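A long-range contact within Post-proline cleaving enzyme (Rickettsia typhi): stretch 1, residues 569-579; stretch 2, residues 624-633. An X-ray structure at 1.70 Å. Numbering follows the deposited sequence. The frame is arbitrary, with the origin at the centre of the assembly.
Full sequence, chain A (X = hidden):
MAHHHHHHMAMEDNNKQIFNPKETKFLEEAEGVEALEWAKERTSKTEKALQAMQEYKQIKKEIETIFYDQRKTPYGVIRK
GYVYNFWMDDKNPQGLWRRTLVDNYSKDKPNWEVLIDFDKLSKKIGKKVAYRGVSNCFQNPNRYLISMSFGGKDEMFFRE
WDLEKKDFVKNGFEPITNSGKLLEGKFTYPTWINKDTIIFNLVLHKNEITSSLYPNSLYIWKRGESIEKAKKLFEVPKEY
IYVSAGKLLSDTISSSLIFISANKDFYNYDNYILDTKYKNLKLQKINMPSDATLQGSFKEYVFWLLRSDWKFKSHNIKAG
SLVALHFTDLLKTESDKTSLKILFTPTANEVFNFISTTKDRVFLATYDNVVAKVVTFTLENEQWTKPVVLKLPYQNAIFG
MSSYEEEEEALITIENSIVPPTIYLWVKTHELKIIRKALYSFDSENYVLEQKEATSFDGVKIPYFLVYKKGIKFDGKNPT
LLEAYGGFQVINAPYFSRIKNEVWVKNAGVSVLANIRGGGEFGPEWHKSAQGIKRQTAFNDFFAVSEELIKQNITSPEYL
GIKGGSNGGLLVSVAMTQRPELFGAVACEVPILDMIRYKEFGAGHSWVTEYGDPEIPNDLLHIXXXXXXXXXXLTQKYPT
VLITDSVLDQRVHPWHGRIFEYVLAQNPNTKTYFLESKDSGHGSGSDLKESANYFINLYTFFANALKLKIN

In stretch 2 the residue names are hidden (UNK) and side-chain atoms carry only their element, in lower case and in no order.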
# COMPACT_ATOMS: atom_id res chain seq x y z
N GLY A 569 -3.74 6.63 -11.21
CA GLY A 569 -3.71 6.54 -12.66
C GLY A 569 -4.99 7.02 -13.31
O GLY A 569 -4.91 7.68 -14.32
N LEU A 570 -6.15 6.75 -12.69
CA LEU A 570 -7.43 7.41 -13.09
C LEU A 570 -7.40 8.92 -12.93
O LEU A 570 -7.72 9.67 -13.85
CB LEU A 570 -8.63 6.80 -12.33
CG LEU A 570 -9.98 7.40 -12.55
CD1 LEU A 570 -10.37 7.33 -14.02
CD2 LEU A 570 -11.05 6.81 -11.64
N LEU A 571 -6.94 9.36 -11.76
CA LEU A 571 -6.81 10.76 -11.44
C LEU A 571 -6.09 11.50 -12.58
O LEU A 571 -6.58 12.47 -13.09
CB LEU A 571 -6.08 10.95 -10.15
CG LEU A 571 -5.63 12.39 -9.84
CD1 LEU A 571 -6.84 13.30 -9.68
CD2 LEU A 571 -4.76 12.41 -8.60
N VAL A 572 -4.93 11.01 -12.97
CA VAL A 572 -4.09 11.78 -13.88
C VAL A 572 -4.54 11.65 -15.35
O VAL A 572 -4.32 12.55 -16.11
CB VAL A 572 -2.57 11.51 -13.74
CG1 VAL A 572 -2.04 11.89 -12.38
CG2 VAL A 572 -2.17 10.12 -14.18
N SER A 573 -5.17 10.54 -15.72
CA SER A 573 -5.78 10.43 -17.01
C SER A 573 -7.05 11.27 -17.14
O SER A 573 -7.31 11.78 -18.24
CB SER A 573 -6.01 8.99 -17.39
OG SER A 573 -6.88 8.31 -16.49
N VAL A 574 -7.85 11.38 -16.08
CA VAL A 574 -8.91 12.39 -16.03
C VAL A 574 -8.35 13.82 -16.13
O VAL A 574 -8.86 14.65 -16.90
CB VAL A 574 -9.78 12.28 -14.79
CG1 VAL A 574 -10.71 13.48 -14.73
CG2 VAL A 574 -10.52 10.95 -14.78
N ALA A 575 -7.31 14.12 -15.36
CA ALA A 575 -6.76 15.46 -15.32
C ALA A 575 -6.34 15.89 -16.73
O ALA A 575 -6.60 17.01 -17.18
CB ALA A 575 -5.58 15.54 -14.36
N MET A 576 -5.66 15.00 -17.44
CA MET A 576 -5.04 15.40 -18.69
C MET A 576 -6.08 15.46 -19.79
O MET A 576 -5.89 16.19 -20.78
CB MET A 576 -3.92 14.42 -19.08
CG MET A 576 -4.36 13.05 -19.56
SD MET A 576 -3.04 11.94 -20.12
CE MET A 576 -2.87 12.48 -21.75
N THR A 577 -7.18 14.73 -19.63
CA THR A 577 -8.24 14.81 -20.60
C THR A 577 -9.23 15.97 -20.31
O THR A 577 -9.75 16.57 -21.23
CB THR A 577 -8.99 13.46 -20.81
OG1 THR A 577 -9.50 12.97 -19.56
CG2 THR A 577 -8.03 12.38 -21.43
N GLN A 578 -9.54 16.30 -19.06
CA GLN A 578 -10.36 17.50 -18.76
C GLN A 578 -9.68 18.82 -18.87
O GLN A 578 -10.30 19.85 -19.27
CB GLN A 578 -10.91 17.38 -17.35
CG GLN A 578 -11.96 16.38 -17.23
CD GLN A 578 -12.64 16.39 -15.88
OE1 GLN A 578 -12.20 17.02 -14.95
NE2 GLN A 578 -13.75 15.70 -15.80
N ARG A 579 -8.39 18.84 -18.52
CA ARG A 579 -7.66 20.08 -18.41
C ARG A 579 -6.26 20.00 -19.06
O ARG A 579 -5.21 20.28 -18.41
CB ARG A 579 -7.60 20.50 -16.94
CG ARG A 579 -8.93 20.78 -16.27
CD ARG A 579 -9.63 22.03 -16.81
NE ARG A 579 -8.90 23.25 -16.60
CZ ARG A 579 -8.85 23.96 -15.48
NH1 ARG A 579 -9.49 23.56 -14.37
NH2 ARG A 579 -8.09 25.07 -15.46
N UNK A 624 -19.44 8.49 -17.06
CA UNK A 624 -19.13 8.93 -18.41
C UNK A 624 -18.73 10.39 -18.50
O UNK A 624 -18.10 10.73 -19.45
c UNK A 624 -21.97 7.43 -21.70
c UNK A 624 -20.33 8.68 -19.36
n UNK A 624 -23.26 7.00 -22.33
c UNK A 624 -20.50 7.20 -19.68
c UNK A 624 -21.84 6.85 -20.34
N UNK A 625 -19.12 11.26 -17.57
CA UNK A 625 -18.70 12.65 -17.64
C UNK A 625 -17.17 12.81 -17.48
O UNK A 625 -16.58 13.80 -17.99
c UNK A 625 -19.40 13.52 -16.61
c UNK A 625 -20.88 13.70 -16.83
c UNK A 625 -21.47 14.47 -15.67
c UNK A 625 -22.98 14.27 -15.56
n UNK A 625 -23.44 14.92 -14.29
N UNK A 626 -16.54 11.87 -16.78
CA UNK A 626 -15.11 11.97 -16.53
C UNK A 626 -14.29 10.88 -17.14
O UNK A 626 -13.05 11.09 -17.30
c UNK A 626 -14.11 9.82 -14.26
c UNK A 626 -14.28 8.69 -13.47
c UNK A 626 -15.33 8.63 -12.57
c UNK A 626 -16.24 9.66 -12.52
c UNK A 626 -14.77 12.11 -15.05
c UNK A 626 -14.99 10.87 -14.20
o UNK A 626 -15.56 7.52 -11.76
c UNK A 626 -16.06 10.79 -13.31
N UNK A 627 -14.89 9.74 -17.46
CA UNK A 627 -14.13 8.57 -17.88
C UNK A 627 -13.22 8.98 -19.05
O UNK A 627 -13.72 9.47 -20.03
c UNK A 627 -15.06 7.43 -18.26
N UNK A 628 -11.89 8.78 -18.93
CA UNK A 628 -11.01 9.33 -20.01
C UNK A 628 -11.32 8.79 -21.39
O UNK A 628 -11.28 9.57 -22.37
c UNK A 628 -9.71 8.72 -18.10
c UNK A 628 -11.13 8.24 -17.80
c UNK A 628 -9.58 8.95 -19.55
N UNK A 629 -11.70 7.52 -21.50
CA UNK A 629 -11.92 6.94 -22.87
C UNK A 629 -13.18 7.48 -23.50
O UNK A 629 -13.34 7.39 -24.76
c UNK A 629 -9.58 4.89 -23.25
c UNK A 629 -11.99 5.41 -22.84
c UNK A 629 -10.75 4.68 -22.32
c UNK A 629 -11.07 3.19 -22.22
N UNK A 630 -14.04 8.08 -22.69
CA UNK A 630 -15.28 8.73 -23.16
C UNK A 630 -15.11 10.24 -23.44
O UNK A 630 -16.05 10.90 -23.91
c UNK A 630 -16.40 8.59 -22.15
c UNK A 630 -16.87 7.16 -21.96
o UNK A 630 -17.04 5.59 -23.75
o UNK A 630 -18.61 7.12 -23.63
c UNK A 630 -17.56 6.58 -23.19
N UNK A 631 -13.93 10.79 -23.20
CA UNK A 631 -13.75 12.24 -23.27
C UNK A 631 -12.42 12.52 -23.96
O UNK A 631 -11.67 13.36 -23.56
n UNK A 631 -15.51 11.79 -20.53
c UNK A 631 -15.24 12.83 -21.30
o UNK A 631 -16.11 13.66 -21.64
c UNK A 631 -13.83 12.89 -21.88
N UNK A 632 -12.15 11.78 -25.02
CA UNK A 632 -10.94 11.98 -25.83
C UNK A 632 -11.28 12.48 -27.24
O UNK A 632 -12.11 11.93 -27.92
c UNK A 632 -9.20 10.16 -25.00
c UNK A 632 -8.01 11.02 -24.77
c UNK A 632 -10.20 10.68 -26.01
c UNK A 632 -8.75 8.80 -25.50
N UNK A 633 -10.55 13.46 -27.72
CA UNK A 633 -10.78 13.98 -29.07
C UNK A 633 -9.52 13.80 -29.88
O UNK A 633 -8.45 14.16 -29.42
c UNK A 633 -11.14 15.47 -28.97
o UNK A 633 -11.12 16.12 -30.22
O HOH W 1 -12.13 13.11 -18.81
O HOH W 2 -10.66 15.84 -23.95
O HOH W 3 -14.22 14.84 -18.88

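Position 624 carries four carbons in a row ending in a nitrogen. Nothing of stretch 1 lies within reach of this chain. A linear four-carbon chain with a terminal amine is lysine, Lys624.

Position 625 has the same build, four carbons in a row and a nitrogen at the end. CA-to-CB points sideways, and the end of the chain leads away from stretch 1. The position is exposed. It is Lys625. Its backbone matters more here: a water receives a hydrogen bond from Gln578 NE2 (3.2 Å from the water oxygen) and donates one to Lys625 O (2.7 Å).

Position 626 shows one carbon, then a ring of six carbons bearing one oxygen. Two ring carbons approach Val574 CG2 and Leu570 CD2, both obliquely. A phenol ring means tyrosine, Tyr626. The distances are 3.8 Å from Tyr626 CD1 to Val574 CG2 and 4.2 Å from Tyr626 CE1 to Leu570 CD2. Gln578 NE2 also comes within 3.8 Å of Tyr626 CB.

Position 627 has a single side-chain carbon, which points away from the helix. It is Ala627.

Position 628 has three carbons that close a ring onto the backbone nitrogen. CA-to-CB points toward stretch 1, and the ring meets Leu570, Ser573, Val574 and Thr577. This closure is unique to proline, Pro628. Pro628 CG lies 3.3 Å from Ser573 OG and 4.1 Å from Val574 CG2, while Pro628 CD is 4.0 Å from Leu570 CD1.

Position 629 has four carbons, forked at the second. Its CA-to-CB bond points away from stretch 1. The fork one carbon beyond CB gives leucine, Leu629.

Position 630 has three carbons, the third carrying two oxygens. It is exposed and out of reach of the helix. A carboxylate at this length is glutamate, Glu630.

Position 631 has two carbons, the second carrying two further atoms, one oxygen and one nitrogen. CA-to-CB points toward stretch 1, but the nearest approach of the side chain is 4.9 Å, from CB to Thr577 OG1. This short amide is asparagine, Asn631. Asn631 ND2 donates to Lys624 O and to Ala627 O, both at 3.0 Å, tying the turn to the residues before it.

Position 632 has four carbons, forked at the second. Its CA-to-CB bond points sideways, but its end comes nearer and meets the methyl of Thr577. It is Leu632, with Leu632 CD2 3.6 Å from Thr577 CG2.

Position 633 has one carbon and one oxygen and makes no contact with stretch 1. It is Ser633.

The contact works by packing, with no direct hydrogen bond between the stretches. Pro628 sits against the helix; its CA is 5.4 Å from Val574 CA. Tyr626 extends the apolar patch over Leu570 and Val574. Waters bridge polar groups nearby. One donates to Thr577 OG1 and Tyr626 O, each 2.7 Å from the water oxygen. Another donates to Thr577 O at 3.0 Å and Asn631 O at 2.7 Å from its oxygen.

Stretch 2 624-633: KKYAPLENLS
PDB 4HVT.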